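Local coordinates for protein serpin (Taeniopygia guttata, PDB 5HGC) that binds a cortisol-like steroid and an amino sugar at separate sites and, as a serpin, may inhibit serine proteases, at residues 117-120 / 124-127; 357-362 / 367-372. All coordinates share one frame; numbering follows the deposited sequence.

Contact 1. Residues 117-120 / 124-127. With BDG (2,6-diamino-2,6-dideoxy-alpha-D-glucopyranose), chain F.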
loop_
_atom_site.group_PDB
_atom_site.type_symbol
_atom_site.label_atom_id
_atom_site.label_comp_id
_atom_site.label_asym_id
_atom_site.label_seq_id
_atom_site.Cartn_x
_atom_site.Cartn_y
_atom_site.Cartn_z
ATOM N N ASP A 117 4.709 4.585 -24.791
ATOM C CA ASP A 117 3.368 5.128 -25.063
ATOM C C ASP A 117 2.350 4.257 -24.299
ATOM O O ASP A 117 1.541 4.767 -23.588
ATOM C CB ASP A 117 3.072 5.138 -26.568
ATOM C CG ASP A 117 3.672 6.369 -27.323
ATOM O OD1 ASP A 117 4.203 7.339 -26.699
ATOM O OD2 ASP A 117 3.577 6.391 -28.596
ATOM N N ASP A 118 2.432 2.942 -24.431
ATOM C CA ASP A 118 1.541 2.022 -23.774
ATOM C C ASP A 118 1.572 2.209 -22.272
ATOM O O ASP A 118 0.517 2.303 -21.618
ATOM C CB ASP A 118 1.985 0.626 -24.142
ATOM C CG ASP A 118 1.602 0.252 -25.604
ATOM O OD1 ASP A 118 0.942 1.098 -26.287
ATOM O OD2 ASP A 118 1.923 -0.883 -26.053
ATOM N N ALA A 119 2.787 2.346 -21.725
ATOM C CA ALA A 119 2.931 2.439 -20.305
ATOM C C ALA A 119 2.526 3.833 -19.828
ATOM O O ALA A 119 2.094 3.964 -18.678
ATOM C CB ALA A 119 4.347 2.049 -19.855
ATOM N N LYS A 120 2.642 4.866 -20.666
ATOM C CA LYS A 120 2.154 6.154 -20.247
ATOM C C LYS A 120 0.609 6.147 -20.257
ATOM O O LYS A 120 -0.043 6.608 -19.300
ATOM C CB LYS A 120 2.679 7.275 -21.127
ATOM C CG LYS A 120 2.045 8.631 -20.791
ATOM C CD LYS A 120 2.956 9.773 -21.150
ATOM C CE LYS A 120 3.691 10.300 -19.911
ATOM N NZ LYS A 120 2.875 11.274 -19.114
ATOM N N GLN A 124 0.286 5.701 -16.594
ATOM C CA GLN A 124 0.928 7.011 -16.316
ATOM C C GLN A 124 2.458 6.913 -16.010
ATOM O O GLN A 124 2.962 7.670 -15.197
ATOM C CB GLN A 124 0.222 7.782 -15.181
ATOM C CG GLN A 124 -1.322 7.690 -15.040
ATOM C CD GLN A 124 -1.853 8.289 -13.681
ATOM O OE1 GLN A 124 -1.154 8.273 -12.628
ATOM N NE2 GLN A 124 -3.095 8.808 -13.704
ATOM N N LEU A 125 3.179 5.977 -16.619
ATOM C CA LEU A 125 4.623 5.849 -16.414
ATOM C C LEU A 125 5.417 7.078 -16.866
ATOM O O LEU A 125 5.236 7.623 -18.007
ATOM C CB LEU A 125 5.183 4.624 -17.139
ATOM C CG LEU A 125 6.731 4.573 -17.198
ATOM C CD1 LEU A 125 7.300 4.274 -15.823
ATOM C CD2 LEU A 125 7.267 3.551 -18.208
ATOM N N GLU A 126 6.312 7.496 -15.970
ATOM C CA GLU A 126 7.412 8.400 -16.368
ATOM C C GLU A 126 8.666 7.577 -16.404
ATOM O O GLU A 126 8.965 6.913 -15.399
ATOM C CB GLU A 126 7.617 9.557 -15.385
ATOM C CG GLU A 126 6.386 10.434 -15.337
ATOM C CD GLU A 126 6.522 11.694 -14.504
ATOM O OE1 GLU A 126 7.354 11.776 -13.573
ATOM O OE2 GLU A 126 5.781 12.645 -14.799
ATOM N N ALA A 127 9.392 7.624 -17.529
ATOM C CA ALA A 127 10.652 6.875 -17.691
ATOM C C ALA A 127 11.811 7.841 -17.907
ATOM O O ALA A 127 11.655 8.853 -18.607
ATOM C CB ALA A 127 10.527 5.956 -18.889
HETATM C C5 BDG F . -2.677 -5.461 -24.119
HETATM O O5 BDG F . -1.281 -5.830 -23.882
HETATM C C1 BDG F . -0.265 -5.441 -24.876
HETATM O O1 BDG F . 1.082 -5.723 -24.396
HETATM C C2 BDG F . -0.478 -3.998 -25.475
HETATM N N2 BDG F . 0.774 -3.288 -25.714
HETATM C C3 BDG F . -1.565 -3.150 -24.726
HETATM O O3 BDG F . -1.774 -1.818 -25.297
HETATM C C4 BDG F . -2.879 -3.993 -24.588
HETATM O O4 BDG F . -3.885 -3.408 -23.756
HETATM C C6 BDG F . -3.394 -6.391 -25.127
HETATM N N6 BDG F . -3.036 -7.794 -24.973
#
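Leu125 holds its CG anti to the backbone N (chi1 169°), which brings its CD2 against CB of Ala119 at 3.7 Å. CB of Leu125 also lies close to that methyl. Lys120 sends its chain out extended at first and then bends it at the last two torsions. This brings its CE to 3.6 Å from the backbone O of Leu125, a contact of a methylene with a carbonyl oxygen and not a hydrogen bond. The backbone joins the same residues. Leu125 N gives a hydrogen bond to Ala119 O at 3.1 Å. It is nearly straight (170°), although the donor stands above the carbonyl plane. Gln124 N makes a weak, bent bond to Lys120 O at 2.9 Å. Gln124 has left-handed backbone angles, which end the helix and turn the chain into the next strand. Its OE1 is held by Asn89. Met48 of helix 39-52 touches the side chains of both Ala119 and Leu125.

Asp118 faces another way. Its CG is anti to the carbonyl carbon, which carries the carboxylate to the amino sugar, and OD2 accepts a hydrogen bond from N2 of the sugar at 2.7 Å. If that amine is protonated, the carboxylate would probably strengthen its hold by charge. With an alanine in place of Asp118, the 2-amino group of the sugar is likely to lose its carboxylate partner. Leu51, Glu74, Lys75 and His78 complete the sugar pocket. Strand 100-106, helix 113-123 and strand 126-130 form a beta-alpha-beta crossover with parallel strands, as between strands s2A and s1A of the serpin fold, and this contact is the turn from its helix into its second strand.

Contact 2. Residues 357-362 / 367-372. With HCY ((11alpha,14beta)-11,17,21-trihydroxypregn-4-ene-3,20-dione), chain B.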
loop_
_atom_site.group_PDB
_atom_site.type_symbol
_atom_site.label_atom_id
_atom_site.label_comp_id
_atom_site.label_asym_id
_atom_site.label_seq_id
_atom_site.Cartn_x
_atom_site.Cartn_y
_atom_site.Cartn_z
ATOM N N MET A 357 -3.168 -1.313 10.582
ATOM C CA MET A 357 -4.021 -0.340 9.909
ATOM C C MET A 357 -4.144 -0.695 8.394
ATOM O O MET A 357 -3.117 -0.766 7.655
ATOM C CB MET A 357 -3.519 1.057 10.137
ATOM C CG MET A 357 -4.413 2.053 9.445
ATOM S SD MET A 357 -3.920 3.677 10.024
ATOM C CE MET A 357 -5.236 4.790 9.502
ATOM N N LEU A 358 -5.374 -0.975 7.943
ATOM C CA LEU A 358 -5.574 -1.401 6.556
ATOM C C LEU A 358 -6.478 -0.375 5.879
ATOM O O LEU A 358 -7.599 -0.107 6.352
ATOM C CB LEU A 358 -6.160 -2.805 6.452
ATOM C CG LEU A 358 -5.630 -3.833 7.460
ATOM C CD1 LEU A 358 -6.449 -5.103 7.362
ATOM C CD2 LEU A 358 -4.152 -4.123 7.243
ATOM N N ILE A 359 -5.983 0.238 4.802
ATOM C CA ILE A 359 -6.732 1.320 4.179
ATOM C C ILE A 359 -7.182 0.839 2.849
ATOM O O ILE A 359 -6.367 0.352 2.082
ATOM C CB ILE A 359 -5.905 2.581 4.077
ATOM C CG1 ILE A 359 -5.435 2.980 5.498
ATOM C CG2 ILE A 359 -6.704 3.660 3.387
ATOM C CD1 ILE A 359 -4.367 4.073 5.595
ATOM N N PHE A 360 -8.480 0.944 2.599
ATOM C CA PHE A 360 -9.084 0.495 1.335
ATOM C C PHE A 360 -9.834 1.635 0.614
ATOM O O PHE A 360 -10.271 2.656 1.259
ATOM C CB PHE A 360 -10.096 -0.632 1.540
ATOM C CG PHE A 360 -9.577 -1.813 2.323
ATOM C CD1 PHE A 360 -9.684 -1.843 3.740
ATOM C CD2 PHE A 360 -8.997 -2.909 1.661
ATOM C CE1 PHE A 360 -9.219 -2.925 4.472
ATOM C CE2 PHE A 360 -8.537 -3.987 2.401
ATOM C CZ PHE A 360 -8.655 -3.999 3.806
ATOM N N ASP A 361 -10.010 1.451 -0.703
ATOM C CA ASP A 361 -10.996 2.257 -1.426
ATOM C C ASP A 361 -12.343 1.510 -1.596
ATOM O O ASP A 361 -12.347 0.420 -2.178
ATOM C CB ASP A 361 -10.431 2.732 -2.770
ATOM C CG ASP A 361 -11.445 3.541 -3.586
ATOM O OD1 ASP A 361 -12.293 4.261 -2.971
ATOM O OD2 ASP A 361 -11.400 3.432 -4.854
ATOM N N ARG A 362 -13.450 2.108 -1.112
ATOM C CA ARG A 362 -14.806 1.541 -1.251
ATOM C C ARG A 362 -15.384 1.573 -2.672
ATOM O O ARG A 362 -16.177 0.694 -2.995
ATOM C CB ARG A 362 -15.822 2.142 -0.277
ATOM C CG ARG A 362 -15.594 1.855 1.192
ATOM C CD ARG A 362 -16.474 2.797 2.005
ATOM N NE ARG A 362 -15.814 4.096 2.166
ATOM C CZ ARG A 362 -16.370 5.178 2.717
ATOM N NH1 ARG A 362 -17.644 5.106 3.137
ATOM N NH2 ARG A 362 -15.660 6.332 2.829
ATOM N N THR A 367 -7.139 -2.611 -1.775
ATOM C CA THR A 367 -6.292 -2.296 -0.649
ATOM C C THR A 367 -5.249 -1.266 -1.042
ATOM O O THR A 367 -4.384 -1.528 -1.896
ATOM C CB THR A 367 -5.618 -3.558 -0.109
ATOM O OG1 THR A 367 -6.585 -4.632 -0.111
ATOM C CG2 THR A 367 -5.067 -3.303 1.291
ATOM N N LEU A 368 -5.362 -0.104 -0.404
ATOM C CA LEU A 368 -4.438 0.989 -0.619
ATOM C C LEU A 368 -3.228 0.897 0.284
ATOM O O LEU A 368 -2.115 1.182 -0.164
ATOM C CB LEU A 368 -5.109 2.354 -0.438
ATOM C CG LEU A 368 -6.463 2.478 -1.133
ATOM C CD1 LEU A 368 -7.010 3.876 -0.909
ATOM C CD2 LEU A 368 -6.400 2.099 -2.624
ATOM N N PHE A 369 -3.404 0.538 1.558
ATOM C CA PHE A 369 -2.230 0.478 2.453
ATOM C C PHE A 369 -2.353 -0.652 3.448
ATOM O O PHE A 369 -3.457 -0.950 3.928
ATOM C CB PHE A 369 -2.059 1.792 3.217
ATOM C CG PHE A 369 -1.718 2.970 2.352
ATOM C CD1 PHE A 369 -0.402 3.213 1.969
ATOM C CD2 PHE A 369 -2.709 3.871 1.940
ATOM C CE1 PHE A 369 -0.081 4.316 1.177
ATOM C CE2 PHE A 369 -2.385 4.984 1.133
ATOM C CZ PHE A 369 -1.061 5.210 0.755
ATOM N N ILE A 370 -1.222 -1.276 3.764
ATOM C CA ILE A 370 -1.171 -2.271 4.818
ATOM C C ILE A 370 -0.080 -1.848 5.813
ATOM O O ILE A 370 1.116 -1.720 5.459
ATOM C CB ILE A 370 -0.980 -3.688 4.252
ATOM C CG1 ILE A 370 -2.230 -4.109 3.465
ATOM C CG2 ILE A 370 -0.703 -4.691 5.376
ATOM C CD1 ILE A 370 -2.146 -5.471 2.797
ATOM N N GLY A 371 -0.494 -1.597 7.060
ATOM C CA GLY A 371 0.411 -1.120 8.083
ATOM C C GLY A 371 0.358 -2.115 9.215
ATOM O O GLY A 371 -0.706 -2.628 9.565
ATOM N N LYS A 372 1.513 -2.418 9.778
ATOM C CA LYS A 372 1.593 -3.114 11.023
ATOM C C LYS A 372 2.387 -2.113 11.817
ATOM O O LYS A 372 3.536 -1.841 11.479
ATOM C CB LYS A 372 2.344 -4.454 10.847
ATOM C CG LYS A 372 2.640 -5.066 12.181
ATOM C CD LYS A 372 3.415 -6.322 12.068
ATOM C CE LYS A 372 3.923 -6.701 13.462
ATOM N NZ LYS A 372 4.576 -8.041 13.379
HETATM C C1 HCY B . -14.208 -8.902 -0.424
HETATM C C2 HCY B . -13.742 -10.186 -1.107
HETATM C C3 HCY B . -12.637 -9.927 -2.106
HETATM C C4 HCY B . -11.905 -8.637 -2.108
HETATM C C5 HCY B . -11.972 -7.837 -1.038
HETATM C C6 HCY B . -10.896 -6.792 -0.836
HETATM C C7 HCY B . -11.538 -5.427 -0.497
HETATM C C8 HCY B . -12.691 -5.458 0.512
HETATM C C9 HCY B . -13.720 -6.536 0.108
HETATM C C10 HCY B . -13.093 -7.943 -0.012
HETATM C C12 HCY B . -15.661 -5.043 1.102
HETATM C C11 HCY B . -15.084 -6.459 0.882
HETATM C C13 HCY B . -14.563 -4.033 1.550
HETATM C C14 HCY B . -13.398 -4.121 0.562
HETATM C C15 HCY B . -12.632 -2.834 0.748
HETATM C C16 HCY B . -13.678 -1.783 1.096
HETATM C C17 HCY B . -14.990 -2.549 1.401
HETATM C C18 HCY B . -14.087 -4.248 3.017
HETATM C C19 HCY B . -12.425 -8.475 1.275
HETATM C C20 HCY B . -15.761 -1.962 2.568
HETATM C C21 HCY B . -17.276 -1.990 2.582
HETATM O O1 HCY B . -12.313 -10.818 -2.865
HETATM O O2 HCY B . -14.783 -7.035 2.156
HETATM O O3 HCY B . -15.905 -2.385 0.294
HETATM O O4 HCY B . -15.176 -1.459 3.516
HETATM O O5 HCY B . -17.589 -2.265 3.946
#
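Ile359 O accepts two backbone hydrogen bonds, from Leu368 N at 2.7 Å and from Phe369 N at 3.0 Å. Each donor is tilted slightly from the carbonyl plane. Two residues of one strand thus face one of the other, which is a classic beta bulge. Beyond it the antiparallel ladder is regular. Ile359 N bonds to Phe369 O at 2.9 Å, and Met357 and Gly371 form a hydrogen-bonded pair.

Leu368, the extra residue of the bulge, points toward the partner strand, with CG 3.7 Å from Asp361 N. On one face, CD1 of Ile359 reaches CD2 of Phe369 at 4.0 Å. On the other, CD2 of Leu358 meets CG2 of Ile370. Phe360 and Thr367 lie side by side on that same face. Thr367 OG1 sits at the edge of the Phe360 ring, 3.2 Å from CE2. The CG of Phe360 lies beside its backbone N (chi1 -53°), which swings the ring alongside Thr367. CB of Phe360 lies against the steroid, 3.5 Å from its C15. Asn365, Arg226 and Ser261 hydrogen-bond to the same ligand.

Strands 355-361 and 366-373 form a hairpin that fits s4B and s5B of serpin sheet B. Strand 233-240 pairs with the first and strand 35-37 with the second. Helix 12-29 packs on Ile370, while strand 316-325 meets Met357, Ile359 and Phe369 on the opposite face.

The two contacts lie in different parts of one serpin fold. Their centres are 26 Å apart, and their nearest atoms are about 13 Å apart, so they do not touch. Contact 1 closes before contact 2 opens along the chain. Contact 1 is partly buried and far from the middle of the chain, its centre 21 Å from the chain centre. Contact 2 is fully buried, only 6 Å from that centre. Each supplies one residue to a different ligand pocket: Asp118 binds the amino sugar through a polar bond, whereas Phe360 meets the steroid by carbon contacts. The two pockets share no residue.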